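PDB 3I9X: mutT/nudix family protein, which probably acts as a hydrolase of the Nudix family, this chain being the N-terminal part of a longer protein and containing its Nudix domain. Local coordinates for residues A[32-38]-A[123-129]; A[65-71]-A[155-161]; A[92-96]-A[131-135]; A[149-153]-A[165-169]. All coordinates share one frame. Residue numbers count along the deposited sequence, not the author numbering.

Long-range contacts in a compact fold can interleave, and this Nudix domain is a worked example. From the N terminus, 32-38 opens contact 1, 65-71 opens contact 2 and 92-96 opens contact 3. Segment 123-129 then closes contact 1, crossing contact 2, and 131-135 closes contact 3, which crosses contact 1 but is nested inside contact 2. Only then does 149-153 open contact 4, before 155-161 closes contact 2, so these two cross as well, and 165-169 closes contact 4. Contact 1 joins strands of the central sheet. Contact 3 pairs helices on one side of it, contact 4 helices on the other, and contact 2 ties strand 69-75 to the loop preceding helix 161-177.

Contact 1 (A[32-38]-A[123-129])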
loop_
_atom_site.group_PDB
_atom_site.type_symbol
_atom_site.label_atom_id
_atom_site.label_comp_id
_atom_site.label_asym_id
_atom_site.label_seq_id
_atom_site.Cartn_x
_atom_site.Cartn_y
_atom_site.Cartn_z
ATOM N N MET A 32 1.601 1.215 12.535
ATOM C CA MET A 32 0.988 0.039 13.136
ATOM C C MET A 32 -0.192 0.362 14.047
ATOM O O MET A 32 -0.038 1.014 15.080
ATOM C CB MET A 32 2.015 -0.708 13.976
ATOM C CG MET A 32 3.374 -0.988 13.217
ATOM S SD MET A 32 4.464 -2.202 14.087
ATOM C CE MET A 32 3.049 -3.014 14.951
ATOM N N ILE A 33 -1.365 -0.107 13.671
ATOM C CA ILE A 33 -2.515 -0.121 14.567
ATOM C C ILE A 33 -2.364 -1.372 15.430
ATOM O O ILE A 33 -2.581 -2.508 14.974
ATOM C CB ILE A 33 -3.777 -0.142 13.787
ATOM C CG1 ILE A 33 -3.892 1.160 12.996
ATOM C CG2 ILE A 33 -4.980 -0.311 14.644
ATOM C CD1 ILE A 33 -4.227 2.270 13.849
ATOM N N LEU A 34 -1.993 -1.150 16.678
ATOM C CA LEU A 34 -1.689 -2.223 17.610
ATOM C C LEU A 34 -2.800 -2.430 18.606
ATOM O O LEU A 34 -2.948 -1.635 19.549
ATOM C CB LEU A 34 -0.414 -1.867 18.364
ATOM C CG LEU A 34 0.497 -2.934 18.902
ATOM C CD1 LEU A 34 0.497 -4.084 17.908
ATOM C CD2 LEU A 34 1.941 -2.355 19.082
ATOM N N THR A 35 -3.567 -3.495 18.423
ATOM C CA THR A 35 -4.793 -3.695 19.208
ATOM C C THR A 35 -4.815 -4.941 20.066
ATOM O O THR A 35 -4.042 -5.886 19.848
ATOM C CB THR A 35 -6.018 -3.709 18.318
ATOM O OG1 THR A 35 -6.097 -4.930 17.594
ATOM C CG2 THR A 35 -6.004 -2.534 17.331
ATOM N N THR A 36 -5.692 -4.917 21.064
ATOM C CA THR A 36 -6.002 -6.079 21.898
ATOM C C THR A 36 -7.467 -6.026 22.288
ATOM O O THR A 36 -8.175 -5.071 21.973
ATOM C CB THR A 36 -5.128 -6.189 23.135
ATOM O OG1 THR A 36 -5.339 -7.465 23.757
ATOM C CG2 THR A 36 -5.425 -5.102 24.133
ATOM N N VAL A 37 -7.934 -7.094 22.908
ATOM C CA VAL A 37 -9.295 -7.153 23.405
ATOM C C VAL A 37 -9.145 -7.346 24.902
ATOM O O VAL A 37 -8.335 -8.150 25.347
ATOM C CB VAL A 37 -10.112 -8.271 22.744
ATOM C CG1 VAL A 37 -11.434 -8.539 23.523
ATOM C CG2 VAL A 37 -10.450 -7.924 21.286
ATOM N N LYS A 38 -9.823 -6.521 25.682
ATOM C CA LYS A 38 -9.840 -6.721 27.125
ATOM C C LYS A 38 -11.090 -6.112 27.724
ATOM O O LYS A 38 -11.804 -5.333 27.062
ATOM C CB LYS A 38 -8.584 -6.153 27.805
ATOM C CG LYS A 38 -8.491 -4.629 27.860
ATOM C CD LYS A 38 -7.195 -4.160 28.562
ATOM C CE LYS A 38 -7.414 -3.037 29.596
ATOM N NZ LYS A 38 -6.569 -3.245 30.797
ATOM N N PHE A 123 -0.440 -1.135 8.836
ATOM C CA PHE A 123 -0.717 -2.503 9.200
ATOM C C PHE A 123 -1.524 -2.492 10.494
ATOM O O PHE A 123 -1.373 -1.544 11.300
ATOM C CB PHE A 123 0.585 -3.248 9.497
ATOM C CG PHE A 123 1.549 -3.365 8.314
ATOM C CD1 PHE A 123 1.578 -4.526 7.518
ATOM C CD2 PHE A 123 2.495 -2.379 8.078
ATOM C CE1 PHE A 123 2.470 -4.664 6.459
ATOM C CE2 PHE A 123 3.411 -2.500 7.022
ATOM C CZ PHE A 123 3.389 -3.640 6.202
ATOM N N TYR A 124 -2.337 -3.523 10.727
ATOM C CA TYR A 124 -2.800 -3.795 12.091
ATOM C C TYR A 124 -2.343 -5.132 12.638
ATOM O O TYR A 124 -2.009 -6.027 11.896
ATOM C CB TYR A 124 -4.306 -3.718 12.202
ATOM C CG TYR A 124 -5.156 -4.826 11.580
ATOM C CD1 TYR A 124 -5.398 -6.015 12.245
ATOM C CD2 TYR A 124 -5.805 -4.610 10.382
ATOM C CE1 TYR A 124 -6.255 -6.980 11.701
ATOM C CE2 TYR A 124 -6.644 -5.566 9.817
ATOM C CZ TYR A 124 -6.871 -6.745 10.480
ATOM O OH TYR A 124 -7.705 -7.679 9.887
ATOM N N ALA A 125 -2.354 -5.249 13.950
ATOM C CA ALA A 125 -2.090 -6.509 14.631
ATOM C C ALA A 125 -3.024 -6.612 15.832
ATOM O O ALA A 125 -3.395 -5.588 16.439
ATOM C CB ALA A 125 -0.641 -6.571 15.090
ATOM N N ILE A 126 -3.392 -7.851 16.166
ATOM C CA ILE A 126 -4.162 -8.168 17.359
ATOM C C ILE A 126 -3.299 -9.014 18.283
ATOM O O ILE A 126 -2.979 -10.146 17.977
ATOM C CB ILE A 126 -5.457 -8.870 17.010
ATOM C CG1 ILE A 126 -6.295 -7.979 16.108
ATOM C CG2 ILE A 126 -6.279 -9.227 18.284
ATOM C CD1 ILE A 126 -7.264 -8.742 15.276
ATOM N N VAL A 127 -2.875 -8.449 19.406
ATOM C CA VAL A 127 -1.936 -9.134 20.275
ATOM C C VAL A 127 -2.596 -9.353 21.629
ATOM O O VAL A 127 -3.677 -8.835 21.869
ATOM C CB VAL A 127 -0.620 -8.364 20.351
ATOM C CG1 VAL A 127 -0.153 -8.001 18.928
ATOM C CG2 VAL A 127 -0.774 -7.103 21.205
ATOM N N PRO A 128 -1.998 -10.210 22.476
ATOM C CA PRO A 128 -2.534 -10.389 23.805
ATOM C C PRO A 128 -2.343 -9.112 24.608
ATOM O O PRO A 128 -1.368 -8.384 24.398
ATOM C CB PRO A 128 -1.710 -11.568 24.384
ATOM C CG PRO A 128 -1.205 -12.318 23.176
ATOM C CD PRO A 128 -0.902 -11.168 22.207
ATOM N N PRO A 129 -3.267 -8.851 25.534
ATOM C CA PRO A 129 -3.294 -7.560 26.218
ATOM C C PRO A 129 -2.085 -7.290 27.075
ATOM O O PRO A 129 -1.763 -6.125 27.298
ATOM C CB PRO A 129 -4.579 -7.615 27.061
ATOM C CG PRO A 129 -4.940 -9.041 27.151
ATOM C CD PRO A 129 -4.336 -9.764 25.987
#
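Thr35, Thr36 and Pro129 bury the most surface in this contact, where side chains extend a parallel strand pairing. Segments 32-38 and 123-126 run parallel, their axes 4.5 Å apart at closest approach with 14° between their directions. Ile33 and Thr35 supply the rungs on one side: Ile33 N donates to Phe123 O (2.8 Å), Ala125 N to Ile33 O (2.9 Å), Thr35 N to Ala125 O (2.9 Å) and Val127 N to Thr35 O (2.9 Å). The side chain of Thr35 adds a second donor to the same acceptor, OG1 lying 3.0 Å from Ala125 O, while this OG1 also rests 3.4 Å from Ile126 CG1. One residue on, Thr36 OG1 donates to Val127 O at 2.9 Å, so a side-chain bond follows the backbone ladder as the chain runs on to Pro129. Pro129 folds back over this end: its CD is 3.4 Å from Thr36 OG1, its CG 3.9 Å from Val37 O and its CB 4.3 Å from Lys38 CB. The charged end of Lys38 instead meets Glu133. Of the two faces, the one carrying Ile33 and Tyr124 is covered by helix 161-177, and the one carrying Met32, Leu34 and Phe123 by helix 82-94. A parallel strand pair inside a mixed sheet, with helices on both faces, is the centre of the Nudix alpha/beta/alpha sandwich.

Contact 2 (A[65-71]-A[155-161])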
loop_
_atom_site.group_PDB
_atom_site.type_symbol
_atom_site.label_atom_id
_atom_site.label_comp_id
_atom_site.label_asym_id
_atom_site.label_seq_id
_atom_site.Cartn_x
_atom_site.Cartn_y
_atom_site.Cartn_z
ATOM N N GLU A 65 3.482 18.355 15.285
ATOM C CA GLU A 65 2.414 17.622 15.917
ATOM C C GLU A 65 2.668 17.336 17.401
ATOM O O GLU A 65 2.219 16.316 17.901
ATOM C CB GLU A 65 2.181 16.324 15.124
ATOM C CG GLU A 65 1.745 16.567 13.668
ATOM C CD GLU A 65 0.356 17.155 13.573
ATOM O OE1 GLU A 65 -0.632 16.427 13.382
ATOM O OE2 GLU A 65 0.221 18.365 13.742
ATOM N N GLY A 66 3.388 18.225 18.098
ATOM C CA GLY A 66 3.757 17.981 19.479
ATOM C C GLY A 66 2.549 17.799 20.395
ATOM O O GLY A 66 1.494 18.428 20.215
ATOM N N GLY A 67 2.696 16.924 21.374
ATOM C CA GLY A 67 1.605 16.627 22.270
ATOM C C GLY A 67 0.431 15.821 21.711
ATOM O O GLY A 67 -0.522 15.581 22.454
ATOM N N LYS A 68 0.478 15.409 20.435
ATOM C CA LYS A 68 -0.634 14.670 19.820
ATOM C C LYS A 68 -0.334 13.174 19.841
ATOM O O LYS A 68 0.817 12.764 19.780
ATOM C CB LYS A 68 -0.888 15.134 18.389
ATOM C CG LYS A 68 -1.409 16.590 18.305
ATOM C CD LYS A 68 -1.562 17.007 16.845
ATOM C CE LYS A 68 -2.209 18.373 16.651
ATOM N NZ LYS A 68 -2.553 18.611 15.194
ATOM N N TRP A 69 -1.380 12.375 19.987
ATOM C CA TRP A 69 -1.243 10.906 20.026
ATOM C C TRP A 69 -1.033 10.318 18.628
ATOM O O TRP A 69 -1.684 10.712 17.665
ATOM C CB TRP A 69 -2.493 10.314 20.695
ATOM C CG TRP A 69 -2.605 10.658 22.134
ATOM C CD1 TRP A 69 -3.291 11.722 22.685
ATOM C CD2 TRP A 69 -2.022 9.951 23.232
ATOM N NE1 TRP A 69 -3.157 11.709 24.055
ATOM C CE2 TRP A 69 -2.371 10.656 24.420
ATOM C CE3 TRP A 69 -1.207 8.818 23.333
ATOM C CZ2 TRP A 69 -1.943 10.259 25.683
ATOM C CZ3 TRP A 69 -0.788 8.409 24.603
ATOM C CH2 TRP A 69 -1.181 9.128 25.763
ATOM N N ALA A 70 -0.116 9.372 18.515
ATOM C CA ALA A 70 0.204 8.744 17.250
ATOM C C ALA A 70 0.262 7.227 17.445
ATOM O O ALA A 70 0.629 6.759 18.531
ATOM C CB ALA A 70 1.571 9.218 16.740
ATOM N N VAL A 71 -0.035 6.484 16.377
ATOM C CA VAL A 71 0.220 5.047 16.398
ATOM C C VAL A 71 1.715 4.811 16.431
ATOM O O VAL A 71 2.480 5.610 15.932
ATOM C CB VAL A 71 -0.450 4.292 15.222
ATOM C CG1 VAL A 71 -1.926 4.539 15.290
ATOM C CG2 VAL A 71 0.161 4.679 13.830
ATOM N N LEU A 155 -9.347 11.370 20.923
ATOM C CA LEU A 155 -8.098 11.993 21.268
ATOM C C LEU A 155 -7.638 13.022 20.210
ATOM O O LEU A 155 -8.030 12.957 19.029
ATOM C CB LEU A 155 -6.993 10.916 21.474
ATOM C CG LEU A 155 -7.088 9.978 22.690
ATOM C CD1 LEU A 155 -5.997 8.884 22.570
ATOM C CD2 LEU A 155 -6.959 10.730 24.073
ATOM N N PRO A 156 -6.791 13.969 20.633
ATOM C CA PRO A 156 -6.041 14.756 19.676
ATOM C C PRO A 156 -4.945 13.904 19.019
ATOM O O PRO A 156 -3.942 13.585 19.672
ATOM C CB PRO A 156 -5.435 15.883 20.522
ATOM C CG PRO A 156 -5.377 15.328 21.930
ATOM C CD PRO A 156 -6.407 14.238 22.036
ATOM N N LEU A 157 -5.166 13.545 17.743
ATOM C CA LEU A 157 -4.351 12.560 17.023
ATOM C C LEU A 157 -3.423 13.205 15.993
ATOM O O LEU A 157 -3.846 14.062 15.229
ATOM C CB LEU A 157 -5.269 11.538 16.337
ATOM C CG LEU A 157 -5.952 10.484 17.231
ATOM C CD1 LEU A 157 -7.075 9.803 16.515
ATOM C CD2 LEU A 157 -4.973 9.432 17.754
ATOM N N ALA A 158 -2.170 12.774 15.956
ATOM C CA ALA A 158 -1.184 13.294 15.021
ATOM C C ALA A 158 -1.492 12.926 13.546
ATOM O O ALA A 158 -2.072 11.863 13.260
ATOM C CB ALA A 158 0.231 12.798 15.422
ATOM N N PHE A 159 -1.158 13.839 12.631
ATOM C CA PHE A 159 -1.127 13.569 11.175
ATOM C C PHE A 159 -2.501 13.145 10.727
ATOM O O PHE A 159 -3.504 13.765 11.121
ATOM C CB PHE A 159 -0.085 12.476 10.835
ATOM C CG PHE A 159 1.271 12.683 11.483
ATOM C CD1 PHE A 159 1.728 11.802 12.464
ATOM C CD2 PHE A 159 2.110 13.718 11.077
ATOM C CE1 PHE A 159 2.974 11.970 13.061
ATOM C CE2 PHE A 159 3.354 13.895 11.693
ATOM C CZ PHE A 159 3.778 13.026 12.675
ATOM N N ASP A 160 -2.590 12.115 9.890
ATOM C CA ASP A 160 -3.915 11.612 9.508
ATOM C C ASP A 160 -4.303 10.414 10.348
ATOM O O ASP A 160 -5.113 9.593 9.908
ATOM C CB ASP A 160 -3.978 11.252 8.001
ATOM C CG ASP A 160 -2.911 10.281 7.571
ATOM O OD1 ASP A 160 -2.021 9.903 8.365
ATOM O OD2 ASP A 160 -2.904 9.939 6.382
ATOM N N HIS A 161 -3.727 10.266 11.534
ATOM C CA HIS A 161 -3.920 9.028 12.273
ATOM C C HIS A 161 -5.347 8.729 12.702
ATOM O O HIS A 161 -5.660 7.537 12.929
ATOM C CB HIS A 161 -2.934 8.868 13.427
ATOM C CG HIS A 161 -1.548 8.615 12.963
ATOM N ND1 HIS A 161 -0.508 8.277 13.810
ATOM C CD2 HIS A 161 -1.019 8.683 11.722
ATOM C CE1 HIS A 161 0.598 8.135 13.102
ATOM N NE2 HIS A 161 0.312 8.368 11.829
#
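Backbone atoms define this contact first: a single beta bridge joins Trp69, at the start of strand 69-75, to Leu157 in the loop before helix 161-177 of the Nudix fold. Trp69 N donates to Pro156 O (2.9 Å) and Ala158 N to Trp69 O (2.7 Å), with the CA atoms of Trp69 and Leu157 4.6 Å apart. Each segment also bends through a tight turn, type II from Glu65 to Lys68 and type II' from Ala158 to His161, the latter leading into the helix with Asp160 at the N-cap position. Side chains then fill in around the bridge. Trp69, which buries the most surface, takes Leu155 CD1 over one face, 4.0 Å from the centroid of its five-membered ring, and stacks edge-to-face with Phe147. Glu65 serves both sides at once: OE1 accepts from Phe159 N at 2.7 Å, OE2 forms a salt bridge with Lys68 NZ at 3.1 Å, and CG sits over the Phe159 ring in a CH-pi contact. The Asp160 carboxylate pairs with Arg112. At the far end, the His161 ring bonds through both nitrogens: NE2 meets a glycerol probably left from crystallisation, and ND1 accepts from Val71 N at 3.2 Å.

Contact 3 (A[92-96]-A[131-135]); sequences EETSL and ALEKR
The C-terminal end of helix 82-94 meets the first turns of helix 129-137 in a surface contact. Segment 92-96, by sequence the close of the Nudix box (the REUXEEXGU pattern, U being a bulky aliphatic residue), carries the last part of that helix and the residues that follow: Thr94 has phi/psi -146/-3, Ser95, where the pattern has glycine, takes positive phi (61/11), and Leu96 is extended (-80/147). In an ST turn, Thr94 OG1 (chi1 p) accepts from Leu96 N at 3.1 Å. Segment 131-135 is regular helix. Ala131 comes closest in backbone terms, its CA 5.9 Å from Thr94 CA. Its CB points at the first segment, 3.8 Å from CD1 of Leu96 (m, t) and 4.1 Å from Thr94 O. Leu132 (m, t) follows, sending CD2 to 4.3 Å from Thr94 CG2. Glu133 takes no part; its OE2 forms a salt bridge with Lys38 NZ. Arg135, with chi1 to chi3 all m, curls back so that NH2 lies 2.6 Å from Glu93 OE2, a salt bridge whose hydrogen bond is weak (N-H...O angle 116°); Glu93 meets it with chi1 near -138° and chi2 p. The guanidinium has a second partner in Asp140 through NH1. Beneath, Thr94 and Leu132 rest on Leu34 of strand 27-40, Leu96 and Leu132 touch Val127, and Leu132 also reaches Leu146 of strand 144-148, so both helices sit over the sheet.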
loop_
_atom_site.group_PDB
_atom_site.type_symbol
_atom_site.label_atom_id
_atom_site.label_comp_id
_atom_site.label_asym_id
_atom_site.label_seq_id
_atom_site.Cartn_x
_atom_site.Cartn_y
_atom_site.Cartn_z
ATOM N N GLU A 92 10.630 -3.665 18.974
ATOM C CA GLU A 92 11.237 -2.564 19.741
ATOM C C GLU A 92 10.271 -1.970 20.754
ATOM O O GLU A 92 10.681 -1.476 21.802
ATOM C CB GLU A 92 11.714 -1.426 18.833
ATOM C CG GLU A 92 12.840 -1.806 17.871
ATOM C CD GLU A 92 13.576 -0.592 17.308
ATOM O OE1 GLU A 92 14.605 -0.798 16.625
ATOM O OE2 GLU A 92 13.139 0.562 17.555
ATOM N N GLU A 93 8.987 -2.015 20.432
ATOM C CA GLU A 93 7.984 -1.364 21.243
ATOM C C GLU A 93 7.316 -2.336 22.202
ATOM O O GLU A 93 6.730 -1.892 23.170
ATOM C CB GLU A 93 6.916 -0.697 20.353
ATOM C CG GLU A 93 6.497 0.688 20.822
ATOM C CD GLU A 93 7.348 1.826 20.235
ATOM O OE1 GLU A 93 7.565 1.853 18.999
ATOM O OE2 GLU A 93 7.772 2.723 21.004
ATOM N N THR A 94 7.386 -3.643 21.940
ATOM C CA THR A 94 6.664 -4.630 22.763
ATOM C C THR A 94 7.311 -6.002 22.991
ATOM O O THR A 94 6.723 -6.819 23.700
ATOM C CB THR A 94 5.263 -4.929 22.157
ATOM O OG1 THR A 94 5.360 -5.990 21.197
ATOM C CG2 THR A 94 4.683 -3.693 21.520
ATOM N N SER A 95 8.469 -6.265 22.373
ATOM C CA SER A 95 9.143 -7.585 22.409
ATOM C C SER A 95 8.337 -8.747 21.826
ATOM O O SER A 95 8.726 -9.893 21.980
ATOM C CB SER A 95 9.602 -7.951 23.840
ATOM O OG SER A 95 10.556 -7.016 24.324
ATOM N N LEU A 96 7.224 -8.475 21.145
ATOM C CA LEU A 96 6.504 -9.547 20.454
ATOM C C LEU A 96 7.189 -9.857 19.118
ATOM O O LEU A 96 7.703 -8.960 18.461
ATOM C CB LEU A 96 5.030 -9.177 20.246
ATOM C CG LEU A 96 4.192 -9.182 21.531
ATOM C CD1 LEU A 96 2.945 -8.336 21.347
ATOM C CD2 LEU A 96 3.858 -10.617 21.959
ATOM N N ALA A 131 1.386 -7.624 26.917
ATOM C CA ALA A 131 2.489 -6.820 26.384
ATOM C C ALA A 131 2.127 -5.337 26.202
ATOM O O ALA A 131 2.954 -4.460 26.432
ATOM C CB ALA A 131 2.925 -7.380 25.067
ATOM N N LEU A 132 0.906 -5.055 25.774
ATOM C CA LEU A 132 0.472 -3.658 25.606
ATOM C C LEU A 132 0.301 -2.966 26.956
ATOM O O LEU A 132 0.721 -1.836 27.113
ATOM C CB LEU A 132 -0.816 -3.573 24.781
ATOM C CG LEU A 132 -0.769 -4.270 23.434
ATOM C CD1 LEU A 132 -1.961 -3.842 22.527
ATOM C CD2 LEU A 132 0.602 -4.041 22.779
ATOM N N GLU A 133 -0.297 -3.657 27.928
ATOM C CA GLU A 133 -0.395 -3.138 29.316
ATOM C C GLU A 133 0.983 -2.857 29.901
ATOM O O GLU A 133 1.180 -1.816 30.503
ATOM C CB GLU A 133 -1.194 -4.097 30.220
ATOM C CG GLU A 133 -2.699 -4.153 29.912
ATOM C CD GLU A 133 -3.433 -5.366 30.521
ATOM O OE1 GLU A 133 -2.788 -6.391 30.863
ATOM O OE2 GLU A 133 -4.688 -5.298 30.626
ATOM N N LYS A 134 1.947 -3.744 29.684
ATOM C CA LYS A 134 3.332 -3.499 30.156
ATOM C C LYS A 134 3.882 -2.148 29.699
ATOM O O LYS A 134 4.394 -1.363 30.519
ATOM C CB LYS A 134 4.293 -4.605 29.707
ATOM C CG LYS A 134 4.400 -5.813 30.647
ATOM C CD LYS A 134 5.676 -6.671 30.371
ATOM C CE LYS A 134 7.004 -5.908 30.694
ATOM N NZ LYS A 134 8.260 -6.694 30.388
ATOM N N ARG A 135 3.788 -1.869 28.396
ATOM C CA ARG A 135 4.338 -0.612 27.854
ATOM C C ARG A 135 3.565 0.611 28.322
ATOM O O ARG A 135 4.162 1.644 28.589
ATOM C CB ARG A 135 4.406 -0.637 26.318
ATOM C CG ARG A 135 5.708 -1.203 25.798
ATOM C CD ARG A 135 6.877 -0.178 25.871
ATOM N NE ARG A 135 6.922 0.746 24.734
ATOM C CZ ARG A 135 7.642 1.874 24.690
ATOM N NH1 ARG A 135 8.388 2.262 25.730
ATOM N NH2 ARG A 135 7.596 2.642 23.603
#

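Contact 4 (A[149-153]-A[165-169]); sequences MTEAL and LKKAF
This is an apolar helix-to-helix contact, between the short helix 149-152 that follows strand 144-148 and the long helix 161-177, on one face of the central sheet of the Nudix alpha/beta/alpha sandwich. Both segments have helical backbone angles, with Leu153 N bonded to Met149 O (3.0 Å) and Phe169 N to Leu165 O (2.8 Å). Their register runs in opposite senses: the Met149 CA lies 7.6 Å from the Phe169 CA, and the Leu153 CA 7.1 Å from the Leu165 CA. Met149 (t, p, p) reaches across to lay CG over the ring of Phe169 (chi1 t), 3.6 Å from its centroid and 16° off the normal, a CH-pi contact. Its SD, 4.9 Å from that centroid, approaches obliquely as a Met-aromatic contact and touches Leu165 CD1 at 4.1 Å. Leu153 (m, t) wedges in from the other end, with CD2 3.9 Å from Leu165 CB and 3.8 Å from Lys166 CG, and CD1 4.1 Å from Phe169 CD2. Ala152 CB lies 4.0 Å from Leu165 CD1 (Leu165 m, t). Ile48 beneath meets both Ala152 and Leu165, and Leu46 both Met149 and Phe169. No hydrogen bond or salt bridge links the segments, so across them the contact rests on apolar packing, with CH-pi and Met-aromatic components.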
loop_
_atom_site.group_PDB
_atom_site.type_symbol
_atom_site.label_atom_id
_atom_site.label_comp_id
_atom_site.label_asym_id
_atom_site.label_seq_id
_atom_site.Cartn_x
_atom_site.Cartn_y
_atom_site.Cartn_z
ATOM N N MET A 149 -11.183 1.761 21.893
ATOM C CA MET A 149 -11.004 2.358 20.577
ATOM C C MET A 149 -11.928 3.543 20.430
ATOM O O MET A 149 -11.560 4.528 19.804
ATOM C CB MET A 149 -11.181 1.355 19.435
ATOM C CG MET A 149 -11.180 1.987 18.040
ATOM S SD MET A 149 -9.571 2.475 17.369
ATOM C CE MET A 149 -9.054 0.815 16.751
ATOM N N THR A 150 -13.099 3.492 21.059
ATOM C CA THR A 150 -14.039 4.610 20.959
ATOM C C THR A 150 -13.493 5.886 21.631
ATOM O O THR A 150 -13.686 6.963 21.105
ATOM C CB THR A 150 -15.442 4.247 21.481
ATOM O OG1 THR A 150 -15.374 3.970 22.883
ATOM C CG2 THR A 150 -16.006 3.038 20.717
ATOM N N GLU A 151 -12.791 5.747 22.752
ATOM C CA GLU A 151 -12.057 6.845 23.402
ATOM C C GLU A 151 -10.848 7.334 22.558
ATOM O O GLU A 151 -10.608 8.555 22.438
ATOM C CB GLU A 151 -11.583 6.391 24.789
ATOM C CG GLU A 151 -10.960 7.499 25.674
ATOM C CD GLU A 151 -10.434 7.007 27.034
ATOM O OE1 GLU A 151 -9.527 7.690 27.616
ATOM O OE2 GLU A 151 -10.931 5.957 27.521
ATOM N N ALA A 152 -10.112 6.391 21.963
ATOM C CA ALA A 152 -8.968 6.737 21.112
ATOM C C ALA A 152 -9.409 7.602 19.950
ATOM O O ALA A 152 -8.713 8.542 19.570
ATOM C CB ALA A 152 -8.232 5.503 20.620
ATOM N N LEU A 153 -10.569 7.308 19.395
ATOM C CA LEU A 153 -11.091 8.118 18.299
ATOM C C LEU A 153 -11.373 9.596 18.669
ATOM O O LEU A 153 -11.569 10.418 17.768
ATOM C CB LEU A 153 -12.374 7.511 17.716
ATOM C CG LEU A 153 -12.222 6.189 16.942
ATOM C CD1 LEU A 153 -13.616 5.610 16.610
ATOM C CD2 LEU A 153 -11.390 6.385 15.665
ATOM N N LEU A 165 -7.088 5.173 12.156
ATOM C CA LEU A 165 -7.792 4.412 13.168
ATOM C C LEU A 165 -9.206 4.073 12.744
ATOM O O LEU A 165 -9.675 2.996 13.082
ATOM C CB LEU A 165 -7.870 5.072 14.549
ATOM C CG LEU A 165 -6.659 5.540 15.343
ATOM C CD1 LEU A 165 -7.084 5.655 16.824
ATOM C CD2 LEU A 165 -5.402 4.731 15.180
ATOM N N LYS A 166 -9.899 4.997 12.071
ATOM C CA LYS A 166 -11.254 4.743 11.593
ATOM C C LYS A 166 -11.277 3.650 10.537
ATOM O O LYS A 166 -12.142 2.778 10.598
ATOM C CB LYS A 166 -11.904 6.019 11.027
ATOM C CG LYS A 166 -12.264 7.054 12.080
ATOM C CD LYS A 166 -12.810 8.341 11.448
ATOM C CE LYS A 166 -13.916 8.956 12.306
ATOM N NZ LYS A 166 -14.445 10.249 11.718
ATOM N N LYS A 167 -10.335 3.659 9.584
ATOM C CA LYS A 167 -10.277 2.568 8.599
ATOM C C LYS A 167 -9.834 1.200 9.230
ATOM O O LYS A 167 -10.252 0.120 8.777
ATOM C CB LYS A 167 -9.412 2.937 7.400
ATOM N N ALA A 168 -9.022 1.242 10.282
ATOM C CA ALA A 168 -8.593 -0.004 10.932
ATOM C C ALA A 168 -9.755 -0.549 11.735
ATOM O O ALA A 168 -10.088 -1.701 11.617
ATOM C CB ALA A 168 -7.386 0.189 11.803
ATOM N N PHE A 169 -10.352 0.293 12.555
ATOM C CA PHE A 169 -11.472 -0.107 13.372
ATOM C C PHE A 169 -12.494 -0.802 12.476
ATOM O O PHE A 169 -12.946 -1.915 12.770
ATOM C CB PHE A 169 -12.059 1.130 14.035
ATOM C CG PHE A 169 -13.055 0.867 15.137
ATOM C CD1 PHE A 169 -12.938 -0.221 16.003
ATOM C CD2 PHE A 169 -14.098 1.758 15.344
ATOM C CE1 PHE A 169 -13.846 -0.407 17.066
ATOM C CE2 PHE A 169 -15.026 1.562 16.383
ATOM C CZ PHE A 169 -14.881 0.474 17.251
#